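PDB 6EF6: aminoglycoside phosphotransferase from Mycobacterium smegmatis, which phosphorylates (S)-1-amino-2-propanol as a kinase of the aminoacetone utilization microcompartment. Local coordinates for residues 208-213 with 347-352; 306-311 with 340-345. All coordinates share one frame; numbering follows the deposited sequence.

Contact 1. Residues 208-213 with 347-352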
ATOM      1  N   GLN A 208      -4.765  -8.254  19.661  1.00 13.74           N
ATOM      2  CA  GLN A 208      -4.166  -6.926  19.484  1.00 14.23           C
ATOM      3  C   GLN A 208      -3.190  -6.610  20.596  1.00 13.90           C
ATOM      4  O   GLN A 208      -2.123  -6.011  20.365  1.00 14.30           O
ATOM      5  CB  GLN A 208      -5.270  -5.860  19.494  1.00 14.98           C
ATOM      6  CG  GLN A 208      -4.759  -4.454  19.395  1.00 15.94           C
ATOM      7  CD  GLN A 208      -5.765  -3.466  19.845  1.00 15.83           C
ATOM      8  OE1 GLN A 208      -6.354  -2.740  19.049  1.00 16.05           O
ATOM      9  NE2 GLN A 208      -5.997  -3.393  21.141  1.00 16.70           N
ATOM     10  N   ASP A 209      -3.571  -6.872  21.839  1.00 13.50           N
ATOM     11  CA  ASP A 209      -2.717  -6.525  22.966  1.00 14.99           C
ATOM     12  C   ASP A 209      -1.436  -7.367  22.986  1.00 14.31           C
ATOM     13  O   ASP A 209      -0.366  -6.862  23.337  1.00 15.23           O
ATOM     14  CB  ASP A 209      -3.532  -6.623  24.274  1.00 15.95           C
ATOM     15  CG  ASP A 209      -4.592  -5.542  24.404  1.00 18.23           C
ATOM     16  OD1 ASP A 209      -4.599  -4.501  23.695  1.00 16.93           O
ATOM     17  OD2 ASP A 209      -5.408  -5.732  25.324  1.00 17.14           O
ATOM     18  N   LEU A 210      -1.522  -8.633  22.591  1.00 14.40           N
ATOM     19  CA  LEU A 210      -0.333  -9.471  22.423  1.00 13.93           C
ATOM     20  C   LEU A 210       0.544  -8.920  21.309  1.00 13.72           C
ATOM     21  O   LEU A 210       1.762  -8.767  21.496  1.00 14.48           O
ATOM     22  CB  LEU A 210      -0.777 -10.925  22.131  1.00 14.17           C
ATOM     23  CG  LEU A 210       0.410 -11.848  21.848  1.00 17.85           C
ATOM     24  CD1 LEU A 210       1.420 -11.872  22.982  1.00 23.33           C
ATOM     25  CD2 LEU A 210      -0.134 -13.242  21.551  1.00 19.75           C
ATOM     26  N   LEU A 211      -0.043  -8.533  20.186  1.00 14.35           N
ATOM     27  CA  LEU A 211       0.697  -7.889  19.115  1.00 14.86           C
ATOM     28  C   LEU A 211       1.413  -6.652  19.601  1.00 12.98           C
ATOM     29  O   LEU A 211       2.588  -6.430  19.288  1.00 14.82           O
ATOM     30  CB  LEU A 211      -0.263  -7.540  17.995  1.00 14.33           C
ATOM     31  CG  LEU A 211       0.242  -6.568  16.928  1.00 13.71           C
ATOM     32  CD1 LEU A 211       1.341  -7.227  16.126  1.00 14.31           C
ATOM     33  CD2 LEU A 211      -0.871  -6.157  16.013  1.00 15.11           C
ATOM     34  N   HIS A 212       0.739  -5.809  20.399  1.00 13.88           N
ATOM     35  CA  HIS A 212       1.358  -4.595  20.931  1.00 16.64           C
ATOM     36  C   HIS A 212       2.596  -4.947  21.743  1.00 14.41           C
ATOM     37  O   HIS A 212       3.663  -4.326  21.599  1.00 16.49           O
ATOM     38  CB  HIS A 212       0.321  -3.841  21.799  1.00 16.34           C
ATOM     39  CG  HIS A 212       0.674  -2.426  22.085  1.00 17.12           C
ATOM     40  ND1 HIS A 212      -0.116  -1.635  22.894  1.00 23.05           N
ATOM     41  CD2 HIS A 212       1.720  -1.664  21.727  1.00 19.44           C
ATOM     42  CE1 HIS A 212       0.418  -0.436  22.986  1.00 23.44           C
ATOM     43  NE2 HIS A 212       1.545  -0.423  22.302  1.00 22.66           N
ATOM     44  N   ARG A 213       2.489  -5.944  22.624  1.00 15.72           N
ATOM     45  CA  ARG A 213       3.632  -6.360  23.433  1.00 17.50           C
ATOM     46  C   ARG A 213       4.765  -6.894  22.557  1.00 15.95           C
ATOM     47  O   ARG A 213       5.935  -6.615  22.815  1.00 17.36           O
ATOM     48  CB  ARG A 213       3.207  -7.421  24.460  1.00 18.40           C
ATOM     49  CG  ARG A 213       2.287  -6.890  25.562  1.00 21.35           C
ATOM     50  CD  ARG A 213       1.543  -8.036  26.282  1.00 37.25           C
ATOM     51  NE  ARG A 213       2.353  -9.222  26.530  1.00 49.06           N
ATOM     52  CZ  ARG A 213       1.861 -10.443  26.733  1.00 59.33           C
ATOM     53  NH1 ARG A 213       2.692 -11.453  26.952  1.00 62.63           N
ATOM     54  NH2 ARG A 213       0.545 -10.660  26.710  1.00 55.55           N
ATOM     55  N   SER A 347      -3.167 -18.773  20.352  1.00 17.29           N
ATOM     56  CA  SER A 347      -2.792 -20.128  20.751  1.00 18.77           C
ATOM     57  C   SER A 347      -1.342 -20.464  20.464  1.00 19.38           C
ATOM     58  O   SER A 347      -0.824 -21.421  21.049  1.00 22.21           O
ATOM     59  CB  SER A 347      -3.729 -21.167  20.122  1.00 22.82           C
ATOM     60  OG  SER A 347      -3.554 -21.203  18.697  1.00 27.70           O
ATOM     61  N   SER A 348      -0.675 -19.689  19.621  1.00 18.18           N
ATOM     62  CA  SER A 348       0.738 -19.897  19.316  1.00 19.15           C
ATOM     63  C   SER A 348       1.627 -18.830  19.937  1.00 20.23           C
ATOM     64  O   SER A 348       2.792 -18.733  19.587  1.00 21.63           O
ATOM     65  CB  SER A 348       0.908 -19.922  17.790  1.00 18.72           C
ATOM     66  OG  SER A 348       0.634 -18.620  17.279  1.00 18.34           O
ATOM     67  N   ASP A 349       1.103 -18.041  20.879  1.00 20.09           N
ATOM     68  CA  ASP A 349       1.874 -16.969  21.500  0.53 21.62           C
ATOM     69  C   ASP A 349       2.411 -15.995  20.458  1.00 20.11           C
ATOM     70  O   ASP A 349       3.496 -15.438  20.598  1.00 23.64           O
ATOM     71  CB  ASP A 349       2.990 -17.508  22.392  0.53 25.21           C
ATOM     72  CG  ASP A 349       3.520 -16.464  23.341  0.53 29.72           C
ATOM     73  OD1 ASP A 349       2.737 -15.582  23.749  0.53 32.40           O
ATOM     74  OD2 ASP A 349       4.713 -16.528  23.686  0.53 34.26           O
ATOM     75  N   GLY A 350       1.638 -15.771  19.431  1.00 19.18           N
ATOM     76  CA  GLY A 350       1.949 -14.835  18.387  1.00 21.04           C
ATOM     77  C   GLY A 350       2.839 -15.343  17.298  1.00 21.68           C
ATOM     78  O   GLY A 350       3.255 -14.545  16.456  1.00 24.08           O
ATOM     79  N   LEU A 351       3.191 -16.622  17.290  1.00 22.37           N
ATOM     80  CA  LEU A 351       4.161 -17.127  16.333  1.00 24.31           C
ATOM     81  C   LEU A 351       3.567 -17.719  15.059  1.00 23.91           C
ATOM     82  O   LEU A 351       4.337 -17.924  14.107  1.00 30.14           O
ATOM     83  CB  LEU A 351       5.035 -18.191  16.997  1.00 31.92           C
ATOM     84  CG  LEU A 351       5.892 -17.647  18.143  1.00 44.91           C
ATOM     85  CD1 LEU A 351       6.845 -18.733  18.600  1.00 47.73           C
ATOM     86  CD2 LEU A 351       6.667 -16.373  17.758  1.00 53.37           C
ATOM     87  N   ARG A 352       2.287 -18.037  15.004  1.00 23.51           N
ATOM     88  CA  ARG A 352       1.691 -18.656  13.825  1.00 26.98           C
ATOM     89  C   ARG A 352       0.238 -18.250  13.612  1.00 25.21           C
ATOM     90  O   ARG A 352      -0.533 -18.061  14.567  1.00 24.89           O
ATOM     91  CB  ARG A 352       1.742 -20.181  13.942  1.00 35.92           C
ATOM     92  CG  ARG A 352       3.130 -20.718  14.103  1.00 42.51           C
ATOM     93  CD  ARG A 352       3.343 -21.970  13.297  1.00 60.80           C
ATOM     94  NE  ARG A 352       2.526 -23.061  13.798  1.00 71.60           N
ATOM     95  CZ  ARG A 352       2.781 -23.721  14.922  1.00 73.61           C
ATOM     96  NH1 ARG A 352       1.977 -24.700  15.296  1.00 78.31           N
ATOM     97  NH2 ARG A 352       3.827 -23.403  15.677  1.00 65.50           N
TER
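With CG of Leu210 anti to the backbone N (chi1 176°), beside the carbonyl carbon, and its CB bond pointing from helix 198-218 toward the turn that follows helix 325-347, CD2 lands on the peptide linking Asp349 to Gly350. Leu210 CD2 lies 3.7 Å from Gly350 N and 3.9 Å from Asp349 C, so a methyl group packs on backbone. Gly350 has a positive phi (84°), a backbone conformation that by itself favours glycine. The other methyl, Leu210 CD1, lies beside the Asp349 carboxylate, but that residue was modelled in two conformers and the approach is doubtful. On its own helix, Leu210 CD1 also sits 3.9 Å above the plane of the Arg213 guanidinium, near its rim.

The turn itself is held from within. Asp349, with positive phi, is the C-prime residue of a Schellman motif in which Gly350 N reaches back to Tyr345 O, and Ser348 to Leu351 form a type I' beta turn closed by Leu351 N and Ser348 O at 3.1 Å. Ser348 OG accepts the amide of Arg352 (N to OG 2.9 Å), and its single proton is shared between, or alternates between, the carbonyls of Arg344 and Tyr345, tying the emerging chain to the last helical turn.

Across the interface the contact is small (103 Å²) and apolar. Because the N-H groups of Asp349 and Gly350 are engaged by Leu346 O and Tyr345 O of the Schellman motif, Leu210 CD2 can lie against Gly350 N without depriving that amide of its hydrogen bond.

Contact 2. Residues 306-311 with 340-345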
ATOM      1  N   PHE A 306       2.787  -9.093  11.685  1.00 12.37           N
ATOM      2  CA  PHE A 306       2.530  -8.086  10.681  1.00 11.72           C
ATOM      3  C   PHE A 306       1.326  -8.388   9.818  1.00 11.79           C
ATOM      4  O   PHE A 306       0.652  -7.468   9.357  1.00 12.14           O
ATOM      5  CB  PHE A 306       3.794  -7.798   9.839  1.00 12.48           C
ATOM      6  CG  PHE A 306       4.845  -7.046  10.644  1.00 12.93           C
ATOM      7  CD1 PHE A 306       4.503  -5.841  11.260  1.00 13.17           C
ATOM      8  CD2 PHE A 306       6.089  -7.573  10.910  1.00 13.14           C
ATOM      9  CE1 PHE A 306       5.394  -5.137  12.049  1.00 14.09           C
ATOM     10  CE2 PHE A 306       7.037  -6.849  11.733  1.00 13.69           C
ATOM     11  CZ  PHE A 306       6.645  -5.660  12.326  1.00 14.51           C
ATOM     12  N   VAL A 307       1.086  -9.662   9.530  1.00 11.88           N
ATOM     13  CA  VAL A 307      -0.162 -10.051   8.867  1.00 11.65           C
ATOM     14  C   VAL A 307      -1.351  -9.625   9.721  1.00 11.74           C
ATOM     15  O   VAL A 307      -2.338  -9.091   9.201  1.00 11.96           O
ATOM     16  CB  VAL A 307      -0.174 -11.562   8.520  1.00 11.74           C
ATOM     17  CG1 VAL A 307      -1.516 -11.968   7.972  1.00 11.98           C
ATOM     18  CG2 VAL A 307       0.933 -11.912   7.563  1.00 13.26           C
ATOM     19  N   PHE A 308      -1.299  -9.913  11.011  1.00 12.11           N
ATOM     20  CA  PHE A 308      -2.403  -9.574  11.911  1.00 12.47           C
ATOM     21  C   PHE A 308      -2.598  -8.062  12.057  1.00 12.12           C
ATOM     22  O   PHE A 308      -3.725  -7.578  12.060  1.00 13.13           O
ATOM     23  CB  PHE A 308      -2.248 -10.286  13.242  1.00 12.03           C
ATOM     24  CG  PHE A 308      -3.492 -10.176  14.077  1.00 12.74           C
ATOM     25  CD1 PHE A 308      -4.670 -10.799  13.672  1.00 15.04           C
ATOM     26  CD2 PHE A 308      -3.553  -9.418  15.236  1.00 14.57           C
ATOM     27  CE1 PHE A 308      -5.825 -10.647  14.405  1.00 16.37           C
ATOM     28  CE2 PHE A 308      -4.734  -9.313  15.971  1.00 16.12           C
ATOM     29  CZ  PHE A 308      -5.849  -9.926  15.544  1.00 15.46           C
ATOM     30  N   LEU A 309      -1.504  -7.305  12.077  1.00 12.84           N
ATOM     31  CA  LEU A 309      -1.600  -5.839  12.068  1.00 12.67           C
ATOM     32  C   LEU A 309      -2.332  -5.364  10.820  1.00 12.19           C
ATOM     33  O   LEU A 309      -3.248  -4.530  10.883  1.00 13.33           O
ATOM     34  CB  LEU A 309      -0.179  -5.235  12.126  1.00 13.14           C
ATOM     35  CG  LEU A 309      -0.104  -3.715  12.047  1.00 12.97           C
ATOM     36  CD1 LEU A 309      -0.934  -3.000  13.066  1.00 14.68           C
ATOM     37  CD2 LEU A 309       1.339  -3.214  12.108  1.00 15.15           C
ATOM     38  N   ARG A 310      -1.935  -5.887   9.646  1.00 12.19           N
ATOM     39  CA  ARG A 310      -2.634  -5.500   8.403  1.00 11.84           C
ATOM     40  C   ARG A 310      -4.118  -5.878   8.459  1.00 12.13           C
ATOM     41  O   ARG A 310      -4.967  -5.112   8.000  1.00 12.34           O
ATOM     42  CB  ARG A 310      -1.949  -6.168   7.192  1.00 12.18           C
ATOM     43  CG  ARG A 310      -2.552  -5.815   5.872  1.00 12.56           C
ATOM     44  CD  ARG A 310      -2.443  -4.316   5.582  1.00 13.01           C
ATOM     45  NE  ARG A 310      -2.671  -4.008   4.168  1.00 12.56           N
ATOM     46  CZ  ARG A 310      -2.556  -2.842   3.576  1.00 13.29           C
ATOM     47  NH1 ARG A 310      -2.286  -1.764   4.332  1.00 15.29           N
ATOM     48  NH2 ARG A 310      -2.760  -2.692   2.263  1.00 15.31           N
ATOM     49  N   ARG A 311      -4.414  -7.075   8.971  1.00 11.72           N
ATOM     50  CA  ARG A 311      -5.796  -7.521   9.077  1.00 11.20           C
ATOM     51  C   ARG A 311      -6.647  -6.547   9.872  1.00 12.73           C
ATOM     52  O   ARG A 311      -7.744  -6.188   9.456  1.00 12.55           O
ATOM     53  CB  ARG A 311      -5.838  -8.872   9.739  1.00 11.29           C
ATOM     54  CG  ARG A 311      -7.215  -9.551   9.716  1.00 12.36           C
ATOM     55  CD  ARG A 311      -7.567 -10.086   8.319  1.00 13.30           C
ATOM     56  NE  ARG A 311      -8.891 -10.704   8.292  1.00 12.95           N
ATOM     57  CZ  ARG A 311      -9.351 -11.515   7.349  1.00 12.36           C
ATOM     58  NH1 ARG A 311      -8.544 -11.852   6.347  1.00 13.29           N
ATOM     59  NH2 ARG A 311     -10.546 -12.022   7.428  1.00 14.09           N
ATOM     60  N   ALA A 340     -10.812 -15.871  13.499  1.00 13.55           N
ATOM     61  CA  ALA A 340     -10.133 -17.137  13.306  1.00 14.28           C
ATOM     62  C   ALA A 340      -8.621 -16.943  13.348  1.00 14.04           C
ATOM     63  O   ALA A 340      -7.911 -17.737  13.997  1.00 16.01           O
ATOM     64  CB  ALA A 340     -10.612 -17.802  12.015  1.00 17.60           C
ATOM     65  N   LEU A 341      -8.119 -15.908  12.678  1.00 13.34           N
ATOM     66  CA  LEU A 341      -6.696 -15.593  12.730  1.00 14.29           C
ATOM     67  C   LEU A 341      -6.273 -15.241  14.153  1.00 14.56           C
ATOM     68  O   LEU A 341      -5.208 -15.687  14.625  1.00 15.06           O
ATOM     69  CB  LEU A 341      -6.407 -14.461  11.758  1.00 14.68           C
ATOM     70  CG  LEU A 341      -6.527 -14.837  10.286  1.00 14.08           C
ATOM     71  CD1 LEU A 341      -6.484 -13.597   9.426  1.00 16.12           C
ATOM     72  CD2 LEU A 341      -5.450 -15.858   9.860  1.00 17.28           C
ATOM     73  N   ALA A 342      -7.063 -14.442  14.865  1.00 13.47           N
ATOM     74  CA  ALA A 342      -6.751 -14.046  16.234  1.00 12.80           C
ATOM     75  C   ALA A 342      -6.613 -15.265  17.135  1.00 14.64           C
ATOM     76  O   ALA A 342      -5.700 -15.320  17.971  1.00 14.91           O
ATOM     77  CB  ALA A 342      -7.799 -13.093  16.745  1.00 13.97           C
ATOM     78  N   GLU A 343      -7.502 -16.262  16.988  1.00 14.59           N
ATOM     79  CA  GLU A 343      -7.411 -17.436  17.829  1.00 15.59           C
ATOM     80  C   GLU A 343      -6.117 -18.203  17.575  1.00 16.29           C
ATOM     81  O   GLU A 343      -5.480 -18.704  18.505  1.00 18.35           O
ATOM     82  CB  GLU A 343      -8.633 -18.328  17.635  1.00 20.22           C
ATOM     83  CG  GLU A 343      -8.644 -19.522  18.575  1.00 34.70           C
ATOM     84  CD  GLU A 343      -9.120 -20.769  17.856  1.00 62.42           C
ATOM     85  OE1 GLU A 343      -8.389 -21.261  16.967  1.00 69.33           O
ATOM     86  OE2 GLU A 343     -10.238 -21.234  18.155  1.00 73.73           O
ATOM     87  N   ARG A 344      -5.729 -18.316  16.299  1.00 16.12           N
ATOM     88  CA  ARG A 344      -4.480 -18.983  15.958  1.00 15.69           C
ATOM     89  C   ARG A 344      -3.278 -18.206  16.504  1.00 15.02           C
ATOM     90  O   ARG A 344      -2.331 -18.798  17.038  1.00 16.58           O
ATOM     91  CB  ARG A 344      -4.404 -19.137  14.438  1.00 19.61           C
ATOM     92  CG  ARG A 344      -5.408 -20.196  13.967  1.00 35.13           C
ATOM     93  CD  ARG A 344      -5.650 -20.231  12.466  1.00 62.94           C
ATOM     94  NE  ARG A 344      -6.937 -20.864  12.153  1.00 74.51           N
ATOM     95  CZ  ARG A 344      -7.669 -20.599  11.073  1.00 69.73           C
ATOM     96  NH1 ARG A 344      -8.830 -21.221  10.883  1.00 64.96           N
ATOM     97  NH2 ARG A 344      -7.252 -19.704  10.187  1.00 67.08           N
ATOM     98  N   TYR A 345      -3.327 -16.872  16.418  1.00 14.07           N
ATOM     99  CA  TYR A 345      -2.262 -16.014  16.939  1.00 14.69           C
ATOM    100  C   TYR A 345      -2.116 -16.201  18.442  1.00 14.72           C
ATOM    101  O   TYR A 345      -1.012 -16.425  18.956  1.00 16.50           O
ATOM    102  CB  TYR A 345      -2.605 -14.580  16.572  1.00 14.19           C
ATOM    103  CG  TYR A 345      -1.509 -13.575  16.811  1.00 13.47           C
ATOM    104  CD1 TYR A 345      -0.422 -13.478  15.990  1.00 14.47           C
ATOM    105  CD2 TYR A 345      -1.604 -12.659  17.870  1.00 14.49           C
ATOM    106  CE1 TYR A 345       0.540 -12.516  16.194  1.00 15.00           C
ATOM    107  CE2 TYR A 345      -0.666 -11.733  18.107  1.00 14.99           C
ATOM    108  CZ  TYR A 345       0.464 -11.622  17.310  1.00 15.64           C
ATOM    109  OH  TYR A 345       1.398 -10.668  17.544  1.00 17.32           O
TER
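Aromatic and apolar packing centres on Phe308, whose ring is directed from helix 303-320 at helix 325-347. Its far end meets Ala342: Phe308 CZ and Ala342 CB are 3.9 Å apart, the methyl approaching the ring obliquely. Leu341 CB makes a looser contact near Phe308 CD1. The ring of Tyr345 lies nearly parallel to that of Phe308, with planes at 18° and centroids 5.4 Å apart, but is slid so far along that the two barely overlap.

A second kind of contact joins an aliphatic methyl to a charged side chain. Arg311, bent at chi2 (74°), crosses Leu341 at about a right angle. Leu341 CD1 touches Arg311 CD at 3.8 Å and rests 3.7 Å above one face of the guanidinium, toward its rim. The nitrogens of this buried group are satisfied beyond the two segments, NH1 by a salt bridge to Glu273 and a hydrogen bond to His274, NE by Ser338 and NH2 by Tyr334 O, which fix the plane against which the leucine packs.

Segments 306-311 and 340-345 run nearly antiparallel (151°), their axes 10.9 Å apart at closest approach, in the helical C-terminal lobe of the aminoglycoside-phosphotransferase (protein-kinase-like) fold. Arg310 forms a salt bridge to Asp231, a sodium ligand, and touches the bound (2R)-1-methoxypropan-2-amine. Helix 198-218 lies against both segments, through Ala207 on Phe308 and Leu211 on Tyr345, while helix 263-268 packs on helix 303-320 through Phe265 on Val307.

Contacts 1 and 2 have centres about 8 Å apart and together join three helices of the helical C-terminal lobe of the aminoglycoside-phosphotransferase fold. Along the chain, contact 2 (306-311 with 340-345) is nested within the loop closed by contact 1 (208-213 with 347-352). They meet at Tyr345: its ring atom CE2 is 3.8 Å from Leu210 CD2, and its hydroxyl is hydrogen-bonded to Ser305 of helix 303-320. Gln208 N also lies 3.8 Å from Phe308 CE2, so helix 198-218 touches both partners of contact 2. The C-terminal turn is thereby anchored to a helical bundle that, through Arg310, also contributes to the pocket of the bound (2R)-1-methoxypropan-2-amine.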